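Local coordinates for protein kojibiose phosphorylase (Gut metagenome, PDB 6W0P) that is a carbohydrate-active enzyme of glycoside hydrolase family 65, pairing an N-terminal beta-sandwich domain with a helical catalytic domain, at residues K6-E10 against V28-F33; F21-M27 against Y50-L55. One frame throughout, in Å; residues are numbered along the deposited sequence.

Interaction 1: K6-E10 against V28-F33; sequences KRYLE and VSESIF
Leu9 and Ile32 meet tip to tip at the apolar centre of this loop-on-helix contact in the N-terminal beta-sandwich domain, with Leu9 CD1 3.9 Å from Ile32 CD1. The other branch, Leu9 CD2, lies in the plane of the Phe33 ring, at its edge, 3.9 Å from Phe33 CE1, so the fork of one leucine spans the last turn of helix 26-32 and the residue just after it. Leu9 and Phe33 both rest on Ile16 of strand 15-19, which joins the cluster to the large sheet.

Further out, Leu9 CG stands 3.7 Å above the plane of the Tyr8 ring, over its centre, and Val28 CG1 approaches the same ring obliquely, 3.8 Å from Tyr8 CE1. Tyr8 reaches the helix with CG lodged between its own backbone N and carbonyl carbon (chi1 76°), a setting that turns the phenol toward the helix.

At the polar edge the Tyr8 hydroxyl donates to Ser29 in a short bond, 2.5 Å from OH to OG, with the serine oxygen near the plane of the ring. Ser29 OG is bonded in turn to the backbone O of Lys25, one helical turn earlier.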
loop_
_atom_site.group_PDB
_atom_site.type_symbol
_atom_site.label_atom_id
_atom_site.label_comp_id
_atom_site.label_asym_id
_atom_site.label_seq_id
_atom_site.Cartn_x
_atom_site.Cartn_y
_atom_site.Cartn_z
ATOM N N LYS A 6 24.333 22.152 -12.739
ATOM C CA LYS A 6 25.682 21.804 -12.231
ATOM C C LYS A 6 26.559 21.541 -13.454
ATOM O O LYS A 6 26.742 20.365 -13.850
ATOM C CB LYS A 6 25.622 20.610 -11.270
ATOM C CG LYS A 6 25.159 20.936 -9.847
ATOM C CD LYS A 6 23.691 21.302 -9.730
ATOM C CE LYS A 6 22.772 20.176 -10.156
ATOM N NZ LYS A 6 21.342 20.544 -10.043
ATOM N N ARG A 7 27.043 22.621 -14.045
ATOM C CA ARG A 7 27.822 22.637 -15.302
ATOM C C ARG A 7 29.275 22.273 -14.969
ATOM O O ARG A 7 29.984 23.146 -14.464
ATOM C CB ARG A 7 27.728 24.038 -15.913
ATOM C CG ARG A 7 28.655 24.266 -17.097
ATOM C CD ARG A 7 28.297 23.354 -18.252
ATOM N NE ARG A 7 26.909 23.563 -18.637
ATOM C CZ ARG A 7 26.473 24.456 -19.538
ATOM N NH1 ARG A 7 27.319 25.233 -20.198
ATOM N NH2 ARG A 7 25.176 24.547 -19.783
ATOM N N TYR A 8 29.704 21.036 -15.228
ATOM C CA TYR A 8 31.108 20.604 -15.016
ATOM C C TYR A 8 31.716 20.068 -16.315
ATOM O O TYR A 8 32.959 19.833 -16.288
ATOM C CB TYR A 8 31.215 19.556 -13.912
ATOM C CG TYR A 8 30.782 18.149 -14.272
ATOM C CD1 TYR A 8 29.443 17.806 -14.343
ATOM C CD2 TYR A 8 31.708 17.146 -14.490
ATOM C CE1 TYR A 8 29.037 16.509 -14.627
ATOM C CE2 TYR A 8 31.322 15.845 -14.781
ATOM C CZ TYR A 8 29.979 15.525 -14.856
ATOM O OH TYR A 8 29.580 14.244 -15.141
ATOM N N LEU A 9 30.930 19.923 -17.392
ATOM C CA LEU A 9 31.418 19.344 -18.676
ATOM C C LEU A 9 31.689 20.458 -19.686
ATOM O O LEU A 9 30.956 21.449 -19.703
ATOM C CB LEU A 9 30.412 18.309 -19.193
ATOM C CG LEU A 9 30.296 17.074 -18.298
ATOM C CD1 LEU A 9 29.182 16.155 -18.760
ATOM C CD2 LEU A 9 31.604 16.302 -18.260
ATOM N N GLU A 10 32.741 20.306 -20.478
ATOM C CA GLU A 10 33.070 21.248 -21.575
ATOM C C GLU A 10 31.937 21.238 -22.611
ATOM O O GLU A 10 31.280 20.182 -22.828
ATOM C CB GLU A 10 34.399 20.898 -22.236
ATOM C CG GLU A 10 35.587 20.957 -21.291
ATOM C CD GLU A 10 35.616 22.135 -20.327
ATOM O OE1 GLU A 10 35.834 21.913 -19.126
ATOM O OE2 GLU A 10 35.398 23.277 -20.780
ATOM N N VAL A 28 27.552 10.451 -12.013
ATOM C CA VAL A 28 26.887 11.342 -13.011
ATOM C C VAL A 28 27.536 11.089 -14.373
ATOM O O VAL A 28 26.798 10.875 -15.327
ATOM C CB VAL A 28 26.953 12.834 -12.617
ATOM C CG1 VAL A 28 26.556 13.742 -13.769
ATOM C CG2 VAL A 28 26.090 13.124 -11.402
ATOM N N SER A 29 28.871 11.082 -14.428
ATOM C CA SER A 29 29.677 10.852 -15.649
ATOM C C SER A 29 29.399 9.440 -16.169
ATOM O O SER A 29 29.075 9.288 -17.354
ATOM C CB SER A 29 31.142 11.110 -15.382
ATOM O OG SER A 29 31.339 12.442 -14.900
ATOM N N GLU A 30 29.477 8.431 -15.310
ATOM C CA GLU A 30 29.095 7.042 -15.668
ATOM C C GLU A 30 27.781 7.055 -16.474
ATOM O O GLU A 30 27.675 6.302 -17.476
ATOM C CB GLU A 30 28.899 6.177 -14.418
ATOM C CG GLU A 30 30.178 5.786 -13.696
ATOM C CD GLU A 30 29.974 4.855 -12.502
ATOM O OE1 GLU A 30 28.813 4.703 -12.037
ATOM O OE2 GLU A 30 30.980 4.285 -12.023
ATOM N N SER A 31 26.780 7.828 -16.038
ATOM C CA SER A 31 25.438 7.825 -16.673
ATOM C C SER A 31 25.522 8.526 -18.043
ATOM O O SER A 31 25.151 7.937 -19.064
ATOM C CB SER A 31 24.415 8.463 -15.764
ATOM O OG SER A 31 24.254 7.724 -14.562
ATOM N N ILE A 32 26.092 9.719 -18.048
ATOM C CA ILE A 32 26.107 10.656 -19.204
ATOM C C ILE A 32 26.886 10.029 -20.346
ATOM O O ILE A 32 26.439 10.128 -21.508
ATOM C CB ILE A 32 26.685 12.019 -18.779
ATOM C CG1 ILE A 32 25.700 12.754 -17.868
ATOM C CG2 ILE A 32 27.083 12.837 -20.003
ATOM C CD1 ILE A 32 26.214 14.065 -17.322
ATOM N N PHE A 33 28.020 9.420 -20.021
ATOM C CA PHE A 33 28.985 8.916 -21.026
ATOM C C PHE A 33 28.645 7.474 -21.410
ATOM O O PHE A 33 29.474 6.847 -22.066
ATOM C CB PHE A 33 30.409 9.047 -20.495
ATOM C CG PHE A 33 30.953 10.450 -20.483
ATOM C CD1 PHE A 33 30.584 11.350 -19.497
ATOM C CD2 PHE A 33 31.879 10.852 -21.424
ATOM C CE1 PHE A 33 31.116 12.634 -19.466
ATOM C CE2 PHE A 33 32.375 12.149 -21.418
ATOM C CZ PHE A 33 32.025 13.027 -20.414
#

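Interaction 2: F21-M27 against Y50-L55; sequences FHPDKSM and YSGKQL
Met27 and Gln54 bring the backbones within 5.7 Å, CA to CA, whereas Pro23 and Gly52 stand 7.9 Å apart by the same measure, so the 50-55 loop converges on the start of helix 26-32. This is a loop laid against a helix N-terminus in the N-terminal beta-sandwich domain: a 3-10 turn at 23-25 leads into the helix, with Lys25 at the N-cap position.

Phe21 and Tyr50 come from opposite directions at the aromatic end. Their rings meet obliquely, with planes at 84°, and the hydroxyl oxygen Tyr50 OH alone sits at the edge of the Phe21 ring, in its plane, 3.3 Å from Phe21 CZ. Phe46 packs on both rings, and Phe113 meets Phe21 as well. In the first turn of the helix, the Met27 side chain crosses those of Lys53 and Leu55 at a slant. Its bend at the last torsion carries the methyl to 3.9 Å between Met27 CE and Leu55 CB, while SD passes 4.2 Å from CG of Lys53.

Two hydrogen bonds lie between these apolar ends, and each segment supplies one donor and one acceptor. The ammonium of Lys53 gives a bond of 2.7 Å from NZ to Pro23 O, tilted 32° out of the carbonyl plane. Ser26 N reaches Pro23 O from the opposite face, so this turn carbonyl is gripped by two donors. In the reverse direction, Ser26 OG donates to Lys53 O over 2.8 Å, with a C=O...OG angle of 168°.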
loop_
_atom_site.group_PDB
_atom_site.type_symbol
_atom_site.label_atom_id
_atom_site.label_comp_id
_atom_site.label_asym_id
_atom_site.label_seq_id
_atom_site.Cartn_x
_atom_site.Cartn_y
_atom_site.Cartn_z
ATOM N N PHE A 21 39.281 14.850 -13.612
ATOM C CA PHE A 21 38.329 13.942 -12.938
ATOM C C PHE A 21 37.631 14.729 -11.846
ATOM O O PHE A 21 38.366 15.340 -11.083
ATOM C CB PHE A 21 39.033 12.737 -12.323
ATOM C CG PHE A 21 38.102 11.750 -11.661
ATOM C CD1 PHE A 21 36.912 11.368 -12.274
ATOM C CD2 PHE A 21 38.417 11.187 -10.430
ATOM C CE1 PHE A 21 36.061 10.459 -11.663
ATOM C CE2 PHE A 21 37.566 10.267 -9.826
ATOM C CZ PHE A 21 36.399 9.898 -10.451
ATOM N N HIS A 22 36.297 14.728 -11.812
ATOM C CA HIS A 22 35.483 15.264 -10.687
ATOM C C HIS A 22 34.936 14.099 -9.870
ATOM O O HIS A 22 33.989 13.432 -10.293
ATOM C CB HIS A 22 34.352 16.160 -11.202
ATOM C CG HIS A 22 34.814 17.227 -12.123
ATOM N ND1 HIS A 22 35.332 16.940 -13.377
ATOM C CD2 HIS A 22 34.860 18.565 -11.975
ATOM C CE1 HIS A 22 35.672 18.065 -13.965
ATOM N NE2 HIS A 22 35.388 19.076 -13.123
ATOM N N PRO A 23 35.547 13.784 -8.708
ATOM C CA PRO A 23 35.147 12.617 -7.927
ATOM C C PRO A 23 33.661 12.626 -7.559
ATOM O O PRO A 23 33.067 11.579 -7.611
ATOM C CB PRO A 23 36.034 12.701 -6.673
ATOM C CG PRO A 23 37.265 13.445 -7.145
ATOM C CD PRO A 23 36.734 14.452 -8.141
ATOM N N ASP A 24 33.122 13.805 -7.233
ATOM C CA ASP A 24 31.735 14.018 -6.741
ATOM C C ASP A 24 30.720 13.786 -7.879
ATOM O O ASP A 24 29.522 13.645 -7.554
ATOM C CB ASP A 24 31.586 15.414 -6.117
ATOM C CG ASP A 24 32.133 16.539 -6.976
ATOM O OD1 ASP A 24 33.224 16.343 -7.553
ATOM O OD2 ASP A 24 31.476 17.607 -7.067
ATOM N N LYS A 25 31.165 13.801 -9.144
ATOM C CA LYS A 25 30.327 13.536 -10.346
ATOM C C LYS A 25 30.576 12.125 -10.871
ATOM O O LYS A 25 30.132 11.858 -11.959
ATOM C CB LYS A 25 30.643 14.532 -11.459
ATOM C CG LYS A 25 30.531 15.993 -11.052
ATOM C CD LYS A 25 29.198 16.330 -10.465
ATOM C CE LYS A 25 29.080 17.807 -10.159
ATOM N NZ LYS A 25 27.780 18.135 -9.522
ATOM N N SER A 26 31.289 11.279 -10.125
ATOM C CA SER A 26 31.739 9.936 -10.573
ATOM C C SER A 26 30.549 9.193 -11.208
ATOM O O SER A 26 30.663 8.771 -12.351
ATOM C CB SER A 26 32.360 9.158 -9.424
ATOM O OG SER A 26 32.332 7.756 -9.670
ATOM N N MET A 27 29.438 9.060 -10.498
ATOM C CA MET A 27 28.272 8.301 -11.015
ATOM C C MET A 27 27.495 9.116 -12.063
ATOM O O MET A 27 26.881 8.493 -12.937
ATOM C CB MET A 27 27.361 7.862 -9.864
ATOM C CG MET A 27 27.925 6.625 -9.104
ATOM S SD MET A 27 26.864 6.097 -7.715
ATOM C CE MET A 27 25.337 5.745 -8.596
ATOM N N TYR A 50 38.255 0.655 -9.287
ATOM C CA TYR A 50 37.943 1.981 -8.694
ATOM C C TYR A 50 37.211 1.746 -7.379
ATOM O O TYR A 50 36.175 1.046 -7.374
ATOM C CB TYR A 50 37.140 2.878 -9.641
ATOM C CG TYR A 50 36.827 4.259 -9.102
ATOM C CD1 TYR A 50 37.783 5.261 -9.064
ATOM C CD2 TYR A 50 35.559 4.579 -8.648
ATOM C CE1 TYR A 50 37.489 6.536 -8.602
ATOM C CE2 TYR A 50 35.250 5.843 -8.175
ATOM C CZ TYR A 50 36.215 6.829 -8.151
ATOM O OH TYR A 50 35.892 8.079 -7.687
ATOM N N SER A 51 37.775 2.285 -6.301
ATOM C CA SER A 51 37.350 2.015 -4.905
ATOM C C SER A 51 36.564 3.227 -4.377
ATOM O O SER A 51 36.264 3.257 -3.182
ATOM C CB SER A 51 38.542 1.673 -4.045
ATOM O OG SER A 51 39.380 2.807 -3.890
ATOM N N GLY A 52 36.255 4.199 -5.243
ATOM C CA GLY A 52 35.314 5.293 -4.936
ATOM C C GLY A 52 33.894 4.817 -5.166
ATOM O O GLY A 52 33.739 3.638 -5.535
ATOM N N LYS A 53 32.896 5.679 -4.974
ATOM C CA LYS A 53 31.478 5.342 -5.255
ATOM C C LYS A 53 31.328 5.167 -6.777
ATOM O O LYS A 53 31.747 6.029 -7.550
ATOM C CB LYS A 53 30.511 6.355 -4.609
ATOM C CG LYS A 53 30.091 7.539 -5.464
ATOM C CD LYS A 53 29.747 8.819 -4.682
ATOM C CE LYS A 53 29.945 10.085 -5.502
ATOM N NZ LYS A 53 31.358 10.226 -5.937
ATOM N N GLN A 54 30.787 4.041 -7.198
ATOM C CA GLN A 54 30.600 3.725 -8.629
ATOM C C GLN A 54 29.396 2.811 -8.722
ATOM O O GLN A 54 29.068 2.133 -7.712
ATOM C CB GLN A 54 31.842 3.063 -9.237
ATOM C CG GLN A 54 32.371 1.863 -8.454
ATOM C CD GLN A 54 33.356 1.058 -9.276
ATOM O OE1 GLN A 54 33.899 1.520 -10.291
ATOM N NE2 GLN A 54 33.576 -0.167 -8.853
ATOM N N LEU A 55 28.756 2.830 -9.881
ATOM C CA LEU A 55 27.772 1.814 -10.276
ATOM C C LEU A 55 28.280 1.219 -11.584
ATOM O O LEU A 55 28.118 1.843 -12.634
ATOM C CB LEU A 55 26.384 2.434 -10.425
ATOM C CG LEU A 55 25.288 1.429 -10.787
ATOM C CD1 LEU A 55 25.209 0.302 -9.763
ATOM C CD2 LEU A 55 23.927 2.112 -10.912
#

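Interactions 1 and 2 illustrate how one short helix can tie together loops distant in sequence: both use helix 26-32, and their centres lie 11 Å apart. The joints between them are direct. Glu30, within 28-33, probably accepts a hydrogen bond from the 50-55 loop, 2.9 Å from OE1 to Leu55 N, and the same carboxylate is salt-bridged to Arg43. On the 6-10 side, Tyr8 CZ packs 3.6 Å from Lys25 CB, and the Tyr8 and His22 rings meet edge-to-face. Ser31 OG is bonded to Thr660 O and Ile32 O to Tyr316 OH, which ties the helix to helix 308-324 and to a segment within the range of the catalytic domain family.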